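Local coordinates for probable FAD-dependent oxidoreductase PA4991 (Pseudomonas aeruginosa PAO1, PDB 5EZ7), which binds one FAD per subunit and probably acts as a flavin-dependent oxidoreductase of the DAO family, with a physiological substrate that is still unknown, at residues 7-12 with 29-34; 23-28 with 353-358; 234-239 with 306-311. One frame throughout, in Å; residues are numbered along the deposited sequence.

How the contacts relate
Near the N terminus, strand 10-13 leads into helix 17-28, which returns to strand 33-37; contact 1 closes this short loop by pairing the two strands. Contact 2 opens from within that loop, on helix 17-28, and closes only at helix 350-364, so the two cross along the chain. They also touch in space, their centres about 10 Å apart: the backbone N of Tyr-31 reaches the O of Leu-26, and Thr-33 meets Asn-23. Contact 3 is nested inside the long loop of contact 2. It pairs strands 224-236 and 309-320 in a separate sheet, its centre about 45 Å from that of contact 1, across the chain's centre.

Contact 1 of 3, residues 7-12 with 29-34; sequences STDILI and AGYATV
Ile-10 pairs with Thr-33 and Leu-11 with Val-34 as parallel bridges, each with its CA atoms 5.0 Å apart. The ladder runs from Ile-10 N to Ala-32 O, from Val-34 N to Ile-10 O and, at 2.8 Å, from Ile-12 N to Val-34 O. Ala-32 O is gripped twice: Ile-10 N approaches almost in line with the C=O, whereas Asp-9 N, 3.1 Å from the same Ala-32 O, stands 47° out of the carbonyl plane. Where the regular pairing ends, a side chain continues it, for Asp-9 OD2 accepts Ala-32 N at 3.0 Å in a nearly straight bond (171° at the hydrogen), from the anti side and somewhat out of the carboxylate plane. The other oxygen, OD1, is held by Gln-200 and, in the C-terminal region, by Ser-369 and His-371. The strands precede and follow helix 17-28 in the beta-alpha-beta unit of a Rossmann-type FAD-binding domain, and Leu-26 of that helix touches Ile-10, Tyr-31 and Thr-33; the side chain of Ile-12 is about 8 Å from the cofactor. On the sheet face of Leu-11 and Val-34, the two side chains lie side by side, with Leu-11 CD1 3.9 Å from Val-34 CG1. Val-34 CG2, anti to its carbonyl carbon, meets Thr-8 CG2 at 3.8 Å, and these side chains cross at about a right angle. Asp-9 CB lies at the edge of the Tyr-31 ring, in its plane, while Tyr-31 OH bonds to the backbone O of Ile-366.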
# COMPACT_ATOMS: atom_id res chain seq x y z
N SER A 7 18.70 -0.80 -21.25
CA SER A 7 19.78 -0.99 -20.31
C SER A 7 19.53 0.00 -19.15
O SER A 7 19.29 1.18 -19.42
CB SER A 7 21.08 -0.69 -21.08
OG SER A 7 22.19 -0.49 -20.25
N THR A 8 19.49 -0.48 -17.91
CA THR A 8 19.45 0.38 -16.72
C THR A 8 20.26 -0.24 -15.59
O THR A 8 20.92 -1.26 -15.78
CB THR A 8 18.00 0.64 -16.14
OG1 THR A 8 17.25 -0.60 -16.06
CG2 THR A 8 17.30 1.73 -16.93
N ASP A 9 20.17 0.40 -14.41
CA ASP A 9 20.76 -0.11 -13.21
C ASP A 9 19.85 -1.07 -12.50
O ASP A 9 20.28 -2.18 -12.24
CB ASP A 9 21.19 1.04 -12.29
CG ASP A 9 22.22 1.99 -12.97
OD1 ASP A 9 23.17 1.50 -13.66
OD2 ASP A 9 22.03 3.22 -12.83
N ILE A 10 18.64 -0.63 -12.11
CA ILE A 10 17.69 -1.49 -11.37
C ILE A 10 16.38 -1.56 -12.14
O ILE A 10 15.84 -0.54 -12.57
CB ILE A 10 17.51 -1.08 -9.88
CG1 ILE A 10 18.83 -1.33 -9.12
CG2 ILE A 10 16.51 -1.98 -9.16
CD1 ILE A 10 19.63 -0.10 -9.04
N LEU A 11 15.95 -2.79 -12.38
CA LEU A 11 14.70 -3.11 -13.05
C LEU A 11 13.69 -3.59 -11.98
O LEU A 11 13.97 -4.57 -11.32
CB LEU A 11 15.00 -4.20 -14.05
CG LEU A 11 13.91 -4.89 -14.85
CD1 LEU A 11 12.96 -3.93 -15.55
CD2 LEU A 11 14.63 -5.84 -15.83
N ILE A 12 12.60 -2.87 -11.74
CA ILE A 12 11.61 -3.18 -10.70
C ILE A 12 10.37 -3.80 -11.40
O ILE A 12 9.96 -3.30 -12.45
CB ILE A 12 11.12 -1.90 -9.97
CG1 ILE A 12 12.23 -0.94 -9.59
CG2 ILE A 12 10.31 -2.21 -8.70
CD1 ILE A 12 13.29 -1.52 -8.77
N ALA A 29 18.55 8.90 -5.69
CA ALA A 29 19.94 8.60 -5.41
C ALA A 29 20.82 8.54 -6.68
O ALA A 29 21.98 8.18 -6.57
CB ALA A 29 20.04 7.29 -4.60
N GLY A 30 20.28 8.86 -7.87
CA GLY A 30 21.05 8.88 -9.14
C GLY A 30 21.05 7.59 -9.96
O GLY A 30 21.77 7.49 -10.94
N TYR A 31 20.25 6.59 -9.58
CA TYR A 31 20.21 5.33 -10.35
C TYR A 31 19.26 5.49 -11.51
O TYR A 31 18.25 6.18 -11.39
CB TYR A 31 19.70 4.17 -9.51
CG TYR A 31 20.67 3.69 -8.52
CD1 TYR A 31 20.90 4.40 -7.35
CD2 TYR A 31 21.39 2.54 -8.74
CE1 TYR A 31 21.81 3.93 -6.39
CE2 TYR A 31 22.31 2.06 -7.82
CZ TYR A 31 22.53 2.77 -6.65
OH TYR A 31 23.45 2.30 -5.76
N ALA A 32 19.56 4.82 -12.61
CA ALA A 32 18.61 4.73 -13.70
C ALA A 32 17.75 3.47 -13.45
O ALA A 32 18.26 2.44 -13.01
CB ALA A 32 19.37 4.63 -15.02
N THR A 33 16.47 3.56 -13.73
CA THR A 33 15.52 2.48 -13.46
C THR A 33 14.51 2.29 -14.58
O THR A 33 14.25 3.21 -15.36
CB THR A 33 14.70 2.76 -12.19
OG1 THR A 33 13.91 3.95 -12.36
CG2 THR A 33 15.57 2.90 -11.01
N VAL A 34 13.96 1.09 -14.66
CA VAL A 34 12.72 0.81 -15.36
C VAL A 34 11.78 0.13 -14.36
O VAL A 34 12.22 -0.77 -13.62
CB VAL A 34 12.97 -0.12 -16.56
CG1 VAL A 34 11.67 -0.63 -17.16
CG2 VAL A 34 13.77 0.62 -17.64

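Contact 2 of 3, residues 23-28 with 353-358; sequences NARLRR and FADRVC
Arg-25 and Asp-355 form a salt bridge in which a single carboxylate oxygen does the work. Arg-25 NH2 lies 2.7 Å from Asp-355 OD1, met on its anti side, and the bond is bent, with 141° at the hydrogen. Arg-25 NH1 adds a weak bond to the same OD1. The guanidinium and carboxylate planes are 49° apart, which fits this convergence of both amino groups on OD1 better than a flat two-against-two pairing. The arginine chain does not run out extended but bends where CD and NE are placed, and the guanidinium ends against Ala-354 and Asp-355. Ala-354 CB sits over one face of it, 3.5 Å from Arg-25 NH1, while the acid approaches near its plane. Beside this polar pair, Cys-358 SG lies 3.9 Å from Leu-26 CD2 and 4.1 Å from Arg-25 NH2, at the border between apolar and charged packing. The axes of the segments 23-28 and 353-358 approach to 10.1 Å with their N-to-C directions 46° apart, joining helix 17-28 of the Rossmann-type unit to helix 350-364 late in the chain. Each charge has a second partner: Arg-25 NH1 forms a salt bridge with Glu-88, and Asp-355 OD2 one with Arg-78. With opposite charges alternating from Glu-88 through Arg-25 and Asp-355 to Arg-78, the network would be expected to stabilise the ionised forms of the central pair at this partly buried helix crossing.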
# COMPACT_ATOMS: atom_id res chain seq x y z
N ASN A 23 11.33 2.89 -6.39
CA ASN A 23 11.75 3.52 -7.65
C ASN A 23 12.11 4.99 -7.42
O ASN A 23 13.10 5.49 -7.91
CB ASN A 23 10.66 3.39 -8.70
CG ASN A 23 11.11 3.78 -10.10
OD1 ASN A 23 12.16 3.35 -10.56
ND2 ASN A 23 10.29 4.56 -10.80
N ALA A 24 11.28 5.68 -6.65
CA ALA A 24 11.50 7.09 -6.43
C ALA A 24 12.80 7.35 -5.64
O ALA A 24 13.54 8.27 -5.97
CB ALA A 24 10.30 7.67 -5.72
N ARG A 25 13.05 6.57 -4.60
CA ARG A 25 14.29 6.60 -3.86
C ARG A 25 15.55 6.39 -4.73
O ARG A 25 16.55 7.13 -4.62
CB ARG A 25 14.25 5.55 -2.74
CG ARG A 25 13.36 5.96 -1.55
CD ARG A 25 14.06 6.85 -0.51
NE ARG A 25 15.13 6.05 0.11
CZ ARG A 25 14.95 5.11 1.06
NH1 ARG A 25 13.75 4.86 1.63
NH2 ARG A 25 16.00 4.42 1.46
N LEU A 26 15.50 5.37 -5.61
CA LEU A 26 16.63 5.01 -6.43
C LEU A 26 16.99 6.11 -7.43
O LEU A 26 18.18 6.52 -7.52
CB LEU A 26 16.39 3.68 -7.14
CG LEU A 26 16.45 2.45 -6.21
CD1 LEU A 26 16.08 1.19 -6.95
CD2 LEU A 26 17.79 2.24 -5.53
N ARG A 27 15.97 6.61 -8.13
CA ARG A 27 16.13 7.73 -9.03
C ARG A 27 16.67 8.96 -8.34
O ARG A 27 17.50 9.67 -8.88
CB ARG A 27 14.80 8.12 -9.59
CG ARG A 27 14.29 7.13 -10.59
CD ARG A 27 12.95 7.62 -11.13
NE ARG A 27 13.12 8.60 -12.19
CZ ARG A 27 13.60 8.29 -13.39
NH1 ARG A 27 13.99 7.05 -13.70
NH2 ARG A 27 13.68 9.22 -14.30
N ARG A 28 16.19 9.20 -7.13
CA ARG A 28 16.68 10.32 -6.35
C ARG A 28 18.15 10.14 -6.00
O ARG A 28 18.90 11.08 -6.02
CB ARG A 28 15.87 10.46 -5.07
CG ARG A 28 16.04 11.81 -4.43
CD ARG A 28 15.27 11.84 -3.13
NE ARG A 28 15.63 13.00 -2.33
CZ ARG A 28 14.79 13.90 -1.81
NH1 ARG A 28 15.28 14.90 -1.09
NH2 ARG A 28 13.47 13.84 -2.01
N PHE A 353 11.10 -1.06 3.14
CA PHE A 353 11.38 -1.96 2.01
C PHE A 353 12.45 -1.36 1.11
O PHE A 353 13.45 -2.03 0.84
CB PHE A 353 10.11 -2.30 1.22
CG PHE A 353 10.34 -3.16 0.01
CD1 PHE A 353 10.53 -4.54 0.14
CD2 PHE A 353 10.35 -2.61 -1.26
CE1 PHE A 353 10.73 -5.34 -0.97
CE2 PHE A 353 10.54 -3.42 -2.38
CZ PHE A 353 10.75 -4.77 -2.23
N ALA A 354 12.26 -0.10 0.71
CA ALA A 354 13.30 0.67 0.05
C ALA A 354 14.66 0.66 0.78
O ALA A 354 15.66 0.36 0.17
CB ALA A 354 12.83 2.10 -0.24
N ASP A 355 14.69 0.97 2.07
CA ASP A 355 15.96 0.92 2.87
C ASP A 355 16.65 -0.43 2.78
O ASP A 355 17.86 -0.47 2.70
CB ASP A 355 15.74 1.18 4.37
CG ASP A 355 15.24 2.59 4.68
OD1 ASP A 355 15.52 3.53 3.91
OD2 ASP A 355 14.54 2.76 5.72
N ARG A 356 15.87 -1.52 2.81
CA ARG A 356 16.43 -2.85 2.81
C ARG A 356 17.05 -3.16 1.47
O ARG A 356 18.13 -3.74 1.42
CB ARG A 356 15.44 -3.92 3.26
CG ARG A 356 15.40 -4.04 4.78
CD ARG A 356 14.01 -4.35 5.31
NE ARG A 356 13.98 -4.40 6.78
CZ ARG A 356 14.28 -5.48 7.52
NH1 ARG A 356 14.62 -6.63 6.93
NH2 ARG A 356 14.24 -5.43 8.86
N VAL A 357 16.40 -2.71 0.39
CA VAL A 357 16.97 -2.85 -0.93
C VAL A 357 18.24 -1.99 -1.07
O VAL A 357 19.26 -2.48 -1.59
CB VAL A 357 15.95 -2.52 -2.04
CG1 VAL A 357 16.62 -2.42 -3.40
CG2 VAL A 357 14.84 -3.58 -2.08
N CYS A 358 18.17 -0.73 -0.63
CA CYS A 358 19.31 0.20 -0.79
C CYS A 358 20.54 -0.27 0.02
O CYS A 358 21.66 -0.15 -0.47
CB CYS A 358 18.95 1.65 -0.43
SG CYS A 358 17.83 2.40 -1.65

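Contact 3 of 3, residues 234-239 with 306-311; sequences VKAATL and GQAQWA
Val-234 lies against the indole of Trp-310, the two side chains side by side and pointing the same way. Val-234 CG1 makes a CH-pi contact over the six-membered ring of Trp-310, 3.7 Å from its centroid and only 5° off the ring normal. The second branch, CG2, is turned toward the CZ3 and CE3 side of that ring. CG1, anti to the backbone N (chi1 -160°), also meets Ala-308 CB at 3.6 Å, and Ala-236 CB lies 3.9 Å from Ala-308 CB. Behind these side chains the backbone sets the register: Val-234 faces Trp-310 as a non-hydrogen-bonded antiparallel pair, and Lys-235 faces Gln-309 as a hydrogen-bonded one. In the latter, Lys-235 N to Gln-309 O is 2.7 Å and almost straight (175°), while Gln-309 N returns to Lys-235 O at 2.8 Å. Strand 309-320 is an outermost strand of a large mixed sheet within this chain, with 224-236 next to it. On the sheet face of Lys-235 and Gln-309, the lysine chain is extended; its CD passes 4.0 Å from Gln-309 OE1, and NZ continues to a salt bridge with Asp-264. Helix 285-299 covers the face of Val-234 and Trp-310: Leu-296 touches the valine, Ile-289 and Ala-292 touch the indole, and Arg-293 adds a cation-pi contact with Trp-310.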
# COMPACT_ATOMS: atom_id res chain seq x y z
N VAL A 234 -19.64 1.82 2.89
CA VAL A 234 -20.94 2.50 2.97
C VAL A 234 -20.82 3.87 2.31
O VAL A 234 -19.93 4.65 2.66
CB VAL A 234 -21.39 2.80 4.41
CG1 VAL A 234 -22.89 3.03 4.45
CG2 VAL A 234 -21.00 1.69 5.32
N LYS A 235 -21.76 4.18 1.42
CA LYS A 235 -21.81 5.47 0.76
C LYS A 235 -23.12 6.25 1.07
O LYS A 235 -24.20 5.77 0.87
CB LYS A 235 -21.66 5.26 -0.74
CG LYS A 235 -21.69 6.58 -1.51
CD LYS A 235 -21.17 6.46 -2.95
CE LYS A 235 -21.33 7.84 -3.61
NZ LYS A 235 -21.09 7.86 -5.06
N ALA A 236 -22.99 7.48 1.54
CA ALA A 236 -24.13 8.31 1.83
C ALA A 236 -23.74 9.77 1.87
O ALA A 236 -22.60 10.12 2.07
CB ALA A 236 -24.71 7.89 3.16
N ALA A 237 -24.70 10.62 1.68
CA ALA A 237 -24.57 12.04 1.89
C ALA A 237 -24.38 12.44 3.36
O ALA A 237 -23.84 13.50 3.65
CB ALA A 237 -25.85 12.73 1.36
N THR A 238 -24.88 11.63 4.29
CA THR A 238 -24.98 12.02 5.71
C THR A 238 -23.71 11.70 6.52
O THR A 238 -23.62 12.03 7.71
CB THR A 238 -26.20 11.31 6.41
OG1 THR A 238 -26.09 9.89 6.25
CG2 THR A 238 -27.51 11.77 5.81
N LEU A 239 -22.73 11.06 5.90
CA LEU A 239 -21.56 10.64 6.63
C LEU A 239 -20.73 11.86 7.06
O LEU A 239 -20.78 12.88 6.42
CB LEU A 239 -20.72 9.66 5.84
CG LEU A 239 -21.48 8.48 5.27
CD1 LEU A 239 -20.49 7.60 4.50
CD2 LEU A 239 -22.22 7.68 6.33
N GLY A 306 -30.13 5.09 6.52
CA GLY A 306 -31.27 4.63 5.71
C GLY A 306 -31.18 4.85 4.19
O GLY A 306 -31.77 4.10 3.40
N GLN A 307 -30.46 5.87 3.76
CA GLN A 307 -30.34 6.16 2.35
C GLN A 307 -29.00 5.73 1.76
O GLN A 307 -28.70 6.06 0.62
CB GLN A 307 -30.54 7.66 2.17
CG GLN A 307 -31.89 8.07 2.72
CD GLN A 307 -32.78 8.53 1.61
OE1 GLN A 307 -33.17 7.73 0.74
NE2 GLN A 307 -33.05 9.83 1.59
N ALA A 308 -28.22 4.97 2.52
CA ALA A 308 -26.87 4.65 2.17
C ALA A 308 -26.84 3.55 1.14
O ALA A 308 -27.72 2.70 1.08
CB ALA A 308 -26.10 4.23 3.39
N GLN A 309 -25.81 3.56 0.31
CA GLN A 309 -25.51 2.38 -0.50
C GLN A 309 -24.40 1.59 0.18
O GLN A 309 -23.54 2.19 0.84
CB GLN A 309 -25.06 2.77 -1.89
CG GLN A 309 -26.09 3.53 -2.71
CD GLN A 309 -25.40 4.03 -3.94
OE1 GLN A 309 -24.83 5.12 -3.93
NE2 GLN A 309 -25.28 3.17 -4.95
N TRP A 310 -24.41 0.27 -0.04
CA TRP A 310 -23.57 -0.69 0.64
C TRP A 310 -22.96 -1.64 -0.37
O TRP A 310 -23.64 -2.16 -1.25
CB TRP A 310 -24.38 -1.55 1.59
CG TRP A 310 -25.06 -0.81 2.65
CD1 TRP A 310 -26.29 -0.19 2.58
CD2 TRP A 310 -24.59 -0.60 3.99
NE1 TRP A 310 -26.60 0.39 3.78
CE2 TRP A 310 -25.57 0.15 4.66
CE3 TRP A 310 -23.43 -0.98 4.69
CZ2 TRP A 310 -25.42 0.55 5.98
CZ3 TRP A 310 -23.29 -0.60 6.00
CH2 TRP A 310 -24.28 0.16 6.64
N ALA A 311 -21.66 -1.89 -0.21
CA ALA A 311 -20.96 -2.89 -1.01
C ALA A 311 -19.87 -3.53 -0.16
O ALA A 311 -19.54 -3.05 0.91
CB ALA A 311 -20.36 -2.21 -2.23